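Local coordinates for protein erythromycin C-12 hydroxylase (PDB 2JJN) that hydroxylates the macrolactone ring of erythromycin D at C-12 to give erythromycin C, as a heme-dependent cytochrome P450 monooxygenase, at residues R117-L126 against L139-E150; W165-D175 against F389-R397. The protein carries 2 engineered substitutions. All coordinates share one frame; numbering follows the deposited sequence.

Interaction 1 of 2, residues R117-L126 against L139-E150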
loop_
_atom_site.group_PDB
_atom_site.type_symbol
_atom_site.label_atom_id
_atom_site.label_comp_id
_atom_site.label_asym_id
_atom_site.label_seq_id
_atom_site.Cartn_x
_atom_site.Cartn_y
_atom_site.Cartn_z
ATOM N N ARG A 117 15.968 14.608 2.250
ATOM C CA ARG A 117 14.867 15.292 1.523
ATOM C C ARG A 117 13.477 14.970 2.131
ATOM O O ARG A 117 12.587 15.830 2.211
ATOM C CB ARG A 117 14.903 14.993 0.000
ATOM C CG ARG A 117 13.756 15.639 -0.742
ATOM C CD ARG A 117 13.829 17.154 -0.731
ATOM N NE ARG A 117 12.825 17.698 -1.650
ATOM C CZ ARG A 117 12.230 18.880 -1.522
ATOM N NH1 ARG A 117 12.570 19.702 -0.527
ATOM N NH2 ARG A 117 11.302 19.252 -2.404
ATOM N N ILE A 118 13.293 13.705 2.526
ATOM C CA ILE A 118 12.057 13.310 3.158
ATOM C C ILE A 118 11.843 14.157 4.436
ATOM O O ILE A 118 10.741 14.642 4.701
ATOM C CB ILE A 118 12.039 11.818 3.536
ATOM C CG1 ILE A 118 12.033 10.970 2.240
ATOM C CG2 ILE A 118 10.799 11.485 4.355
ATOM C CD1 ILE A 118 12.374 9.473 2.490
ATOM N N ARG A 119 12.894 14.285 5.211
ATOM C CA ARG A 119 12.832 15.047 6.457
ATOM C C ARG A 119 12.566 16.531 6.187
ATOM O O ARG A 119 11.762 17.171 6.863
ATOM C CB ARG A 119 14.086 14.857 7.280
ATOM C CG ARG A 119 13.878 15.384 8.741
ATOM C CD ARG A 119 15.114 15.070 9.593
ATOM N NE ARG A 119 15.430 13.648 9.596
ATOM C CZ ARG A 119 14.746 12.725 10.296
ATOM N NH1 ARG A 119 13.678 13.055 11.066
ATOM N NH2 ARG A 119 15.175 11.452 10.261
ATOM N N ASP A 120 13.239 17.082 5.194
ATOM C CA ASP A 120 13.062 18.486 4.808
ATOM C C ASP A 120 11.633 18.794 4.390
ATOM O O ASP A 120 11.015 19.735 4.862
ATOM C CB ASP A 120 14.022 18.745 3.634
ATOM C CG ASP A 120 13.940 20.164 3.118
ATOM O OD1 ASP A 120 14.152 21.074 3.932
ATOM O OD2 ASP A 120 13.741 20.382 1.889
ATOM N N VAL A 121 11.091 18.008 3.460
ATOM C CA VAL A 121 9.706 18.195 3.011
ATOM C C VAL A 121 8.751 18.063 4.176
ATOM O O VAL A 121 7.876 18.898 4.360
ATOM C CB VAL A 121 9.372 17.134 1.908
ATOM C CG1 VAL A 121 7.857 17.123 1.617
ATOM C CG2 VAL A 121 10.178 17.422 0.637
ATOM N N THR A 122 8.929 17.037 5.008
ATOM C CA THR A 122 8.025 16.810 6.156
ATOM C C THR A 122 8.063 17.967 7.127
ATOM O O THR A 122 7.019 18.512 7.520
ATOM C CB THR A 122 8.435 15.537 6.861
ATOM O OG1 THR A 122 8.208 14.415 5.977
ATOM C CG2 THR A 122 7.628 15.317 8.125
ATOM N N ARG A 123 9.268 18.393 7.468
ATOM C CA ARG A 123 9.424 19.467 8.467
ATOM C C ARG A 123 8.836 20.773 7.967
ATOM O O ARG A 123 8.165 21.506 8.732
ATOM C CB ARG A 123 10.901 19.659 8.791
ATOM C CG ARG A 123 11.093 20.549 10.007
ATOM C CD ARG A 123 12.507 20.476 10.519
ATOM N NE ARG A 123 12.819 19.170 11.093
ATOM C CZ ARG A 123 14.015 18.839 11.601
ATOM N NH1 ARG A 123 15.004 19.743 11.606
ATOM N NH2 ARG A 123 14.274 17.628 12.079
ATOM N N SER A 124 9.039 21.076 6.680
ATOM C CA SER A 124 8.471 22.307 6.115
ATOM C C SER A 124 6.976 22.287 5.997
ATOM O O SER A 124 6.328 23.295 6.304
ATOM C CB SER A 124 9.093 22.559 4.761
ATOM O OG SER A 124 10.446 22.974 4.927
ATOM N N LEU A 125 6.429 21.135 5.623
ATOM C CA LEU A 125 4.969 21.066 5.503
ATOM C C LEU A 125 4.320 21.222 6.886
ATOM O O LEU A 125 3.311 21.901 7.049
ATOM C CB LEU A 125 4.555 19.732 4.884
ATOM C CG LEU A 125 4.954 19.561 3.396
ATOM C CD1 LEU A 125 4.559 18.145 2.999
ATOM C CD2 LEU A 125 4.248 20.580 2.515
ATOM N N LEU A 126 4.865 20.539 7.890
ATOM C CA LEU A 126 4.252 20.622 9.240
ATOM C C LEU A 126 4.444 22.008 9.870
ATOM O O LEU A 126 3.571 22.470 10.606
ATOM C CB LEU A 126 4.864 19.558 10.161
ATOM C CG LEU A 126 4.436 18.109 9.827
ATOM C CD1 LEU A 126 5.159 17.189 10.756
ATOM C CD2 LEU A 126 2.918 17.971 9.924
ATOM N N LEU A 139 0.120 16.657 5.019
ATOM C CA LEU A 139 1.362 15.864 5.016
ATOM C C LEU A 139 1.220 14.500 4.351
ATOM O O LEU A 139 2.060 14.131 3.512
ATOM C CB LEU A 139 1.863 15.652 6.456
ATOM C CG LEU A 139 3.149 14.804 6.554
ATOM C CD1 LEU A 139 4.316 15.481 5.837
ATOM C CD2 LEU A 139 3.556 14.527 7.993
ATOM N N ALA A 140 0.224 13.721 4.741
ATOM C CA ALA A 140 0.302 12.284 4.382
ATOM C C ALA A 140 0.092 12.117 2.896
ATOM O O ALA A 140 0.645 11.205 2.279
ATOM C CB ALA A 140 -0.698 11.458 5.161
ATOM N N PHE A 141 -0.718 12.986 2.307
ATOM C CA PHE A 141 -0.935 12.903 0.859
ATOM C C PHE A 141 0.248 13.503 0.100
ATOM O O PHE A 141 0.865 12.787 -0.738
ATOM C CB PHE A 141 -2.258 13.555 0.434
ATOM C CG PHE A 141 -2.559 13.381 -1.028
ATOM C CD1 PHE A 141 -3.329 12.290 -1.450
ATOM C CD2 PHE A 141 -2.055 14.284 -1.962
ATOM C CE1 PHE A 141 -3.624 12.130 -2.816
ATOM C CE2 PHE A 141 -2.316 14.131 -3.340
ATOM C CZ PHE A 141 -3.098 13.046 -3.746
ATOM N N PRO A 142 0.633 14.774 0.359
ATOM C CA PRO A 142 1.727 15.356 -0.439
ATOM C C PRO A 142 3.115 14.711 -0.283
ATOM O O PRO A 142 3.901 14.696 -1.238
ATOM C CB PRO A 142 1.805 16.806 0.002
ATOM C CG PRO A 142 0.891 16.944 1.199
ATOM C CD PRO A 142 0.038 15.747 1.310
ATOM N N LEU A 143 3.453 14.253 0.915
ATOM C CA LEU A 143 4.808 13.770 1.124
ATOM C C LEU A 143 5.208 12.674 0.149
ATOM O O LEU A 143 6.204 12.875 -0.556
ATOM C CB LEU A 143 5.024 13.350 2.595
ATOM C CG LEU A 143 6.359 12.658 2.843
ATOM C CD1 LEU A 143 7.584 13.626 2.681
ATOM C CD2 LEU A 143 6.301 12.065 4.263
ATOM N N PRO A 144 4.474 11.531 0.103
ATOM C CA PRO A 144 4.944 10.438 -0.767
ATOM C C PRO A 144 4.951 10.813 -2.234
ATOM O O PRO A 144 5.844 10.326 -2.976
ATOM C CB PRO A 144 3.964 9.279 -0.510
ATOM C CG PRO A 144 2.926 9.805 0.448
ATOM C CD PRO A 144 3.216 11.201 0.817
ATOM N N VAL A 145 3.983 11.636 -2.657
ATOM C CA VAL A 145 3.924 12.137 -4.062
ATOM C C VAL A 145 5.196 12.929 -4.408
ATOM O O VAL A 145 5.812 12.740 -5.482
ATOM C CB VAL A 145 2.688 13.094 -4.397
ATOM C CG1 VAL A 145 1.408 12.508 -4.080
ATOM C CG2 VAL A 145 2.810 14.470 -3.790
ATOM N N THR A 146 5.559 13.841 -3.508
ATOM C CA THR A 146 6.665 14.747 -3.722
ATOM C C THR A 146 7.925 13.931 -3.810
ATOM O O THR A 146 8.742 14.129 -4.734
ATOM C CB THR A 146 6.738 15.803 -2.581
ATOM O OG1 THR A 146 5.598 16.653 -2.722
ATOM C CG2 THR A 146 7.985 16.661 -2.706
ATOM N N ILE A 147 8.074 12.997 -2.875
ATOM C CA ILE A 147 9.292 12.196 -2.806
ATOM C C ILE A 147 9.455 11.281 -4.013
ATOM O O ILE A 147 10.545 11.241 -4.622
ATOM C CB ILE A 147 9.373 11.454 -1.462
ATOM C CG1 ILE A 147 9.449 12.503 -0.332
ATOM C CG2 ILE A 147 10.567 10.510 -1.385
ATOM C CD1 ILE A 147 10.685 13.432 -0.404
ATOM N N VAL A 148 8.401 10.559 -4.365
ATOM C CA VAL A 148 8.588 9.585 -5.462
ATOM C C VAL A 148 8.689 10.322 -6.796
ATOM O O VAL A 148 9.432 9.868 -7.699
ATOM C CB VAL A 148 7.512 8.456 -5.445
ATOM C CG1 VAL A 148 7.530 7.657 -6.749
ATOM C CG2 VAL A 148 7.732 7.544 -4.247
ATOM N N ALA A 149 8.005 11.455 -6.954
ATOM C CA ALA A 149 8.171 12.244 -8.187
ATOM C C ALA A 149 9.625 12.704 -8.325
ATOM O O ALA A 149 10.221 12.596 -9.400
ATOM C CB ALA A 149 7.214 13.418 -8.248
ATOM N N GLU A 150 10.245 13.138 -7.231
ATOM C CA GLU A 150 11.640 13.584 -7.316
ATOM C C GLU A 150 12.582 12.409 -7.566
ATOM O O GLU A 150 13.601 12.509 -8.303
ATOM C CB GLU A 150 12.025 14.304 -6.029
ATOM C CG GLU A 150 11.352 15.655 -5.965
ATOM C CD GLU A 150 11.695 16.464 -4.710
ATOM O OE1 GLU A 150 12.509 15.982 -3.877
ATOM O OE2 GLU A 150 11.140 17.582 -4.593
#

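Interaction 2 of 2, residues W165-D175 against F389-R397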
loop_
_atom_site.group_PDB
_atom_site.type_symbol
_atom_site.label_atom_id
_atom_site.label_comp_id
_atom_site.label_asym_id
_atom_site.label_seq_id
_atom_site.Cartn_x
_atom_site.Cartn_y
_atom_site.Cartn_z
ATOM N N TRP A 165 -5.798 9.274 -6.829
ATOM C CA TRP A 165 -6.102 7.904 -6.446
ATOM C C TRP A 165 -7.203 7.860 -5.392
ATOM O O TRP A 165 -7.959 6.909 -5.358
ATOM C CB TRP A 165 -4.840 7.153 -5.979
ATOM C CG TRP A 165 -4.117 7.782 -4.822
ATOM C CD1 TRP A 165 -2.997 8.568 -4.886
ATOM C CD2 TRP A 165 -4.446 7.665 -3.428
ATOM N NE1 TRP A 165 -2.612 8.947 -3.618
ATOM C CE2 TRP A 165 -3.481 8.410 -2.706
ATOM C CE3 TRP A 165 -5.454 6.995 -2.716
ATOM C CZ2 TRP A 165 -3.507 8.523 -1.312
ATOM C CZ3 TRP A 165 -5.479 7.107 -1.327
ATOM C CH2 TRP A 165 -4.499 7.860 -0.642
ATOM N N SER A 166 -7.276 8.868 -4.518
ATOM C CA SER A 166 -8.268 8.877 -3.442
ATOM C C SER A 166 -9.670 8.962 -4.026
ATOM O O SER A 166 -10.603 8.333 -3.519
ATOM C CB SER A 166 -8.018 10.021 -2.445
ATOM O OG SER A 166 -6.747 9.865 -1.826
ATOM N N GLY A 167 -9.811 9.715 -5.118
ATOM C CA GLY A 167 -11.103 9.824 -5.778
ATOM C C GLY A 167 -11.508 8.529 -6.455
ATOM O O GLY A 167 -12.658 8.097 -6.345
ATOM N N ALA A 168 -10.565 7.929 -7.181
ATOM C CA ALA A 168 -10.824 6.680 -7.915
ATOM C C ALA A 168 -11.272 5.582 -6.940
ATOM O O ALA A 168 -12.207 4.813 -7.217
ATOM C CB ALA A 168 -9.558 6.240 -8.648
ATOM N N LEU A 169 -10.600 5.520 -5.784
ATOM C CA LEU A 169 -10.899 4.490 -4.795
ATOM C C LEU A 169 -12.288 4.681 -4.228
ATOM O O LEU A 169 -12.908 3.726 -3.760
ATOM C CB LEU A 169 -9.854 4.506 -3.651
ATOM C CG LEU A 169 -8.398 4.156 -3.971
ATOM C CD1 LEU A 169 -7.554 4.013 -2.700
ATOM C CD2 LEU A 169 -8.286 2.878 -4.807
ATOM N N VAL A 170 -12.793 5.917 -4.278
ATOM C CA VAL A 170 -14.137 6.198 -3.792
ATOM C C VAL A 170 -15.180 6.076 -4.905
ATOM O O VAL A 170 -16.288 5.548 -4.686
ATOM C CB VAL A 170 -14.226 7.587 -3.095
ATOM C CG1 VAL A 170 -15.676 7.939 -2.775
ATOM C CG2 VAL A 170 -13.377 7.585 -1.806
ATOM N N ASP A 171 -14.824 6.559 -6.093
ATOM C CA ASP A 171 -15.801 6.708 -7.187
ATOM C C ASP A 171 -15.980 5.490 -8.094
ATOM O O ASP A 171 -17.085 5.268 -8.639
ATOM C CB ASP A 171 -15.461 7.941 -8.017
ATOM C CG ASP A 171 -15.824 9.212 -7.299
ATOM O OD1 ASP A 171 -14.992 10.136 -7.262
ATOM O OD2 ASP A 171 -16.950 9.264 -6.748
ATOM N N ILE A 172 -14.918 4.709 -8.267
ATOM C CA ILE A 172 -15.022 3.505 -9.075
ATOM C C ILE A 172 -15.438 2.353 -8.182
ATOM O O ILE A 172 -14.675 1.919 -7.341
ATOM C CB ILE A 172 -13.692 3.157 -9.813
ATOM C CG1 ILE A 172 -13.208 4.345 -10.665
ATOM C CG2 ILE A 172 -13.887 1.898 -10.670
ATOM C CD1 ILE A 172 -11.860 4.160 -11.324
ATOM N N GLN A 173 -16.637 1.855 -8.409
ATOM C CA GLN A 173 -17.212 0.748 -7.653
ATOM C C GLN A 173 -16.466 -0.551 -7.919
ATOM O O GLN A 173 -16.345 -0.982 -9.063
ATOM C CB GLN A 173 -18.694 0.623 -8.056
ATOM C CG GLN A 173 -19.558 -0.204 -7.060
ATOM C CD GLN A 173 -19.700 0.384 -5.632
ATOM O OE1 GLN A 173 -19.148 1.442 -5.291
ATOM N NE2 GLN A 173 -20.449 -0.330 -4.789
ATOM N N MET A 174 -15.960 -1.205 -6.880
ATOM C CA MET A 174 -15.129 -2.372 -7.120
ATOM C C MET A 174 -15.603 -3.686 -6.487
ATOM O O MET A 174 -14.773 -4.559 -6.177
ATOM C CB MET A 174 -13.657 -2.062 -6.812
ATOM C CG MET A 174 -13.182 -0.710 -7.360
ATOM S SD MET A 174 -11.453 -0.361 -7.046
ATOM C CE MET A 174 -11.285 1.333 -7.594
ATOM N N ASP A 175 -16.930 -3.836 -6.367
ATOM C CA ASP A 175 -17.587 -5.025 -5.757
ATOM C C ASP A 175 -17.169 -6.378 -6.345
ATOM O O ASP A 175 -16.922 -7.366 -5.603
ATOM C CB ASP A 175 -19.114 -4.939 -5.953
ATOM C CG ASP A 175 -19.662 -3.526 -5.816
ATOM O OD1 ASP A 175 -19.157 -2.763 -4.968
ATOM O OD2 ASP A 175 -20.615 -3.186 -6.562
ATOM N N PHE A 389 -12.277 5.004 3.741
ATOM C CA PHE A 389 -12.414 4.327 2.449
ATOM C C PHE A 389 -13.359 3.128 2.630
ATOM O O PHE A 389 -13.328 2.413 3.657
ATOM C CB PHE A 389 -11.051 3.858 1.933
ATOM C CG PHE A 389 -10.170 4.979 1.488
ATOM C CD1 PHE A 389 -10.373 5.605 0.267
ATOM C CD2 PHE A 389 -9.155 5.460 2.297
ATOM C CE1 PHE A 389 -9.568 6.645 -0.128
ATOM C CE2 PHE A 389 -8.324 6.524 1.895
ATOM C CZ PHE A 389 -8.579 7.144 0.667
ATOM N N GLU A 390 -14.247 2.920 1.669
ATOM C CA GLU A 390 -15.162 1.806 1.772
ATOM C C GLU A 390 -14.653 0.580 1.038
ATOM O O GLU A 390 -15.145 -0.531 1.245
ATOM C CB GLU A 390 -16.511 2.175 1.167
ATOM C CG GLU A 390 -17.025 3.530 1.615
ATOM C CD GLU A 390 -18.510 3.543 1.906
ATOM O OE1 GLU A 390 -19.277 2.831 1.214
ATOM O OE2 GLU A 390 -18.903 4.272 2.837
ATOM N N GLN A 391 -13.673 0.779 0.171
ATOM C CA GLN A 391 -13.109 -0.343 -0.567
ATOM C C GLN A 391 -11.612 -0.256 -0.724
ATOM O O GLN A 391 -10.996 0.835 -0.636
ATOM C CB GLN A 391 -13.796 -0.506 -1.928
ATOM C CG GLN A 391 -14.462 0.755 -2.407
ATOM C CD GLN A 391 -14.920 0.682 -3.848
ATOM O OE1 GLN A 391 -15.742 -0.172 -4.226
ATOM N NE2 GLN A 391 -14.377 1.577 -4.667
ATOM N N ILE A 392 -11.049 -1.434 -0.988
ATOM C CA ILE A 392 -9.666 -1.595 -1.422
ATOM C C ILE A 392 -8.644 -1.387 -0.294
ATOM O O ILE A 392 -7.918 -2.342 0.048
ATOM C CB ILE A 392 -9.318 -0.722 -2.649
ATOM C CG1 ILE A 392 -10.288 -1.032 -3.812
ATOM C CG2 ILE A 392 -7.844 -0.911 -3.049
ATOM C CD1 ILE A 392 -10.474 -2.477 -4.136
ATOM N N VAL A 393 -8.594 -0.176 0.263
ATOM C CA VAL A 393 -7.631 0.145 1.320
ATOM C C VAL A 393 -8.314 0.241 2.668
ATOM O O VAL A 393 -9.545 0.443 2.774
ATOM C CB VAL A 393 -6.828 1.427 1.014
ATOM C CG1 VAL A 393 -6.057 1.311 -0.291
ATOM C CG2 VAL A 393 -7.747 2.653 0.985
ATOM N N LEU A 394 -7.517 0.041 3.717
ATOM C CA LEU A 394 -8.003 0.185 5.079
ATOM C C LEU A 394 -7.485 1.498 5.667
ATOM O O LEU A 394 -6.343 1.591 6.065
ATOM C CB LEU A 394 -7.535 -1.027 5.929
ATOM C CG LEU A 394 -8.067 -1.038 7.345
ATOM C CD1 LEU A 394 -9.538 -1.518 7.353
ATOM C CD2 LEU A 394 -7.250 -1.960 8.261
ATOM N N GLY A 395 -8.318 2.549 5.693
ATOM C CA GLY A 395 -7.793 3.866 6.048
ATOM C C GLY A 395 -8.880 4.912 5.952
ATOM O O GLY A 395 -10.045 4.594 5.694
ATOM N N THR A 396 -8.461 6.158 6.166
ATOM C CA THR A 396 -9.430 7.242 6.055
ATOM C C THR A 396 -8.992 8.238 5.000
ATOM O O THR A 396 -7.804 8.480 4.787
ATOM C CB THR A 396 -9.658 7.926 7.394
ATOM O OG1 THR A 396 -8.452 8.531 7.837
ATOM C CG2 THR A 396 -10.147 6.897 8.450
ATOM N N ARG A 397 -9.991 8.861 4.373
ATOM C CA ARG A 397 -9.726 9.798 3.293
ATOM C C ARG A 397 -9.108 11.122 3.770
ATOM O O ARG A 397 -8.328 11.742 3.067
ATOM C CB ARG A 397 -11.025 10.116 2.556
ATOM C CG ARG A 397 -11.588 8.877 1.863
ATOM C CD ARG A 397 -13.111 8.921 1.662
ATOM N NE ARG A 397 -13.499 10.098 0.901
ATOM C CZ ARG A 397 -14.758 10.520 0.763
ATOM N NH1 ARG A 397 -15.760 9.853 1.318
ATOM N NH2 ARG A 397 -15.005 11.613 0.053
HETATM O O HOH W 1 -13.275 3.618 -1.016
#

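Interaction 1 of 2, residues R117-L126 against L139-E150
Leu143 and Ile147 fill the tight part of this contact, pressing against Ile118, Val121 and Thr122 of the facing helix. Leu143 CD1 lies 3.4 Å from Thr122 OG1 and 3.7 Å from Val121 CG1. With CG of Leu143 anti to the backbone N (chi1 172°), its two methyls turn to the facing helix, and both touch the threonine oxygen. That hydroxyl is not left bare among them: Thr122 OG1 donates to Ile118 O at 2.8 Å. The same carbonyl accepts Thr122 N from the other face of its plane. One turn along, Ile147 CD1 reaches the helix backbone, 3.8 Å from Ile118 CA. The two isoleucine side chains cross at about a right angle. Leu139 closes the far end, with CD1 on Leu125 CD1 and CD2 on Leu126 CD2.

The outer side is looser. Leu125 CD1 stays 4.3 Å from Pro142 CG, and the methyls of Val121 and Thr146 meet tip to tip. At the partly exposed end of the contact, Arg117 grips Glu150 side-on. NE donates to OE1 and NH2 to OE2, both at 2.8 Å. The guanidinium and carboxylate are 6° from coplanar, and each oxygen uses its syn lone pair. Val121 CG2 sits over one guanidinium face. A weak bond from Arg117 NH1 to Asp120 OD2 completes a salt-bridge network.

Segments 117-126 and 142-150 run roughly antiparallel, with 145° between their axes, as the D and E helices do in the P450 four-helix bundle. Ile118 and Pro144 also touch helix 356-374. The chemistry thus divides: apolar packing joins the helices on the inner side, while a bidentate ion pair holds the guanidinium flat against the carboxylate at the partly exposed end and probably favours the ionised carboxylate.

Interaction 2 of 2, residues W165-D175 against F389-R397
Gln391 makes three hydrogen bonds to the chain where helix 165-171 ends. Its NE2 donates to Leu169 O at 2.8 Å and to Ile172 O at 2.7 Å. Both acceptors lie close to the amide plane, and the N-H to Leu169 O is nearly straight (165°), although it comes from above that carbonyl's plane. At the oxygen end of the amide, OE1 accepts from Met174 N at 2.9 Å in the conformer described. The chi1 of Gln391, 22°, is far from staggered, a strain these bonds may repay. A water donates to Leu169 O and accepts from Gln391 N, giving that carbonyl a second partner.

Packing flanks this polar centre. In the same conformer, Met174 SD lies 3.5 Å from Ile392 CG1, and Leu169 CD1 lodges against both methyls of Val393. Met174 and Leu169 each have a second conformer, so these touches are less certain. Phe389 CE1 meets Ser166 O at the ring edge, at 3.9 Å. Val170 CG2 rests over one face of the Arg397 guanidinium.

Leu169 and Val393 also touch Ile244 of helix 228-259. The loop 389-397 probably corresponds to the sixth substrate recognition region, as in other P450s, and Ile392 lies near substrate-binding Gln292. With both NE2 protons and OE1 engaged, the amide orientation is probably fixed and the loop is tied to the helix end by side-chain-to-backbone bonds.

The two contacts lie in series along the chain, with centres about 23 Å apart. They touch where Phe141, within 139-150, packs on Trp165: Phe141 CE1 is 3.4 Å from Trp165 NE1, in one of two tryptophan conformers. Both rings also meet His243 of helix 228-259, so that helix touches both contacts. Interaction 1 belongs to the helical bundle away from the annotated sites, although the Ile147 side chain is about 8 Å from the heme. Interaction 2 borders the substrate side: the Val393 side chain is about 9 Å from the heme, and that of Ile392 about 6 Å from the side chain of substrate-binding Gln292.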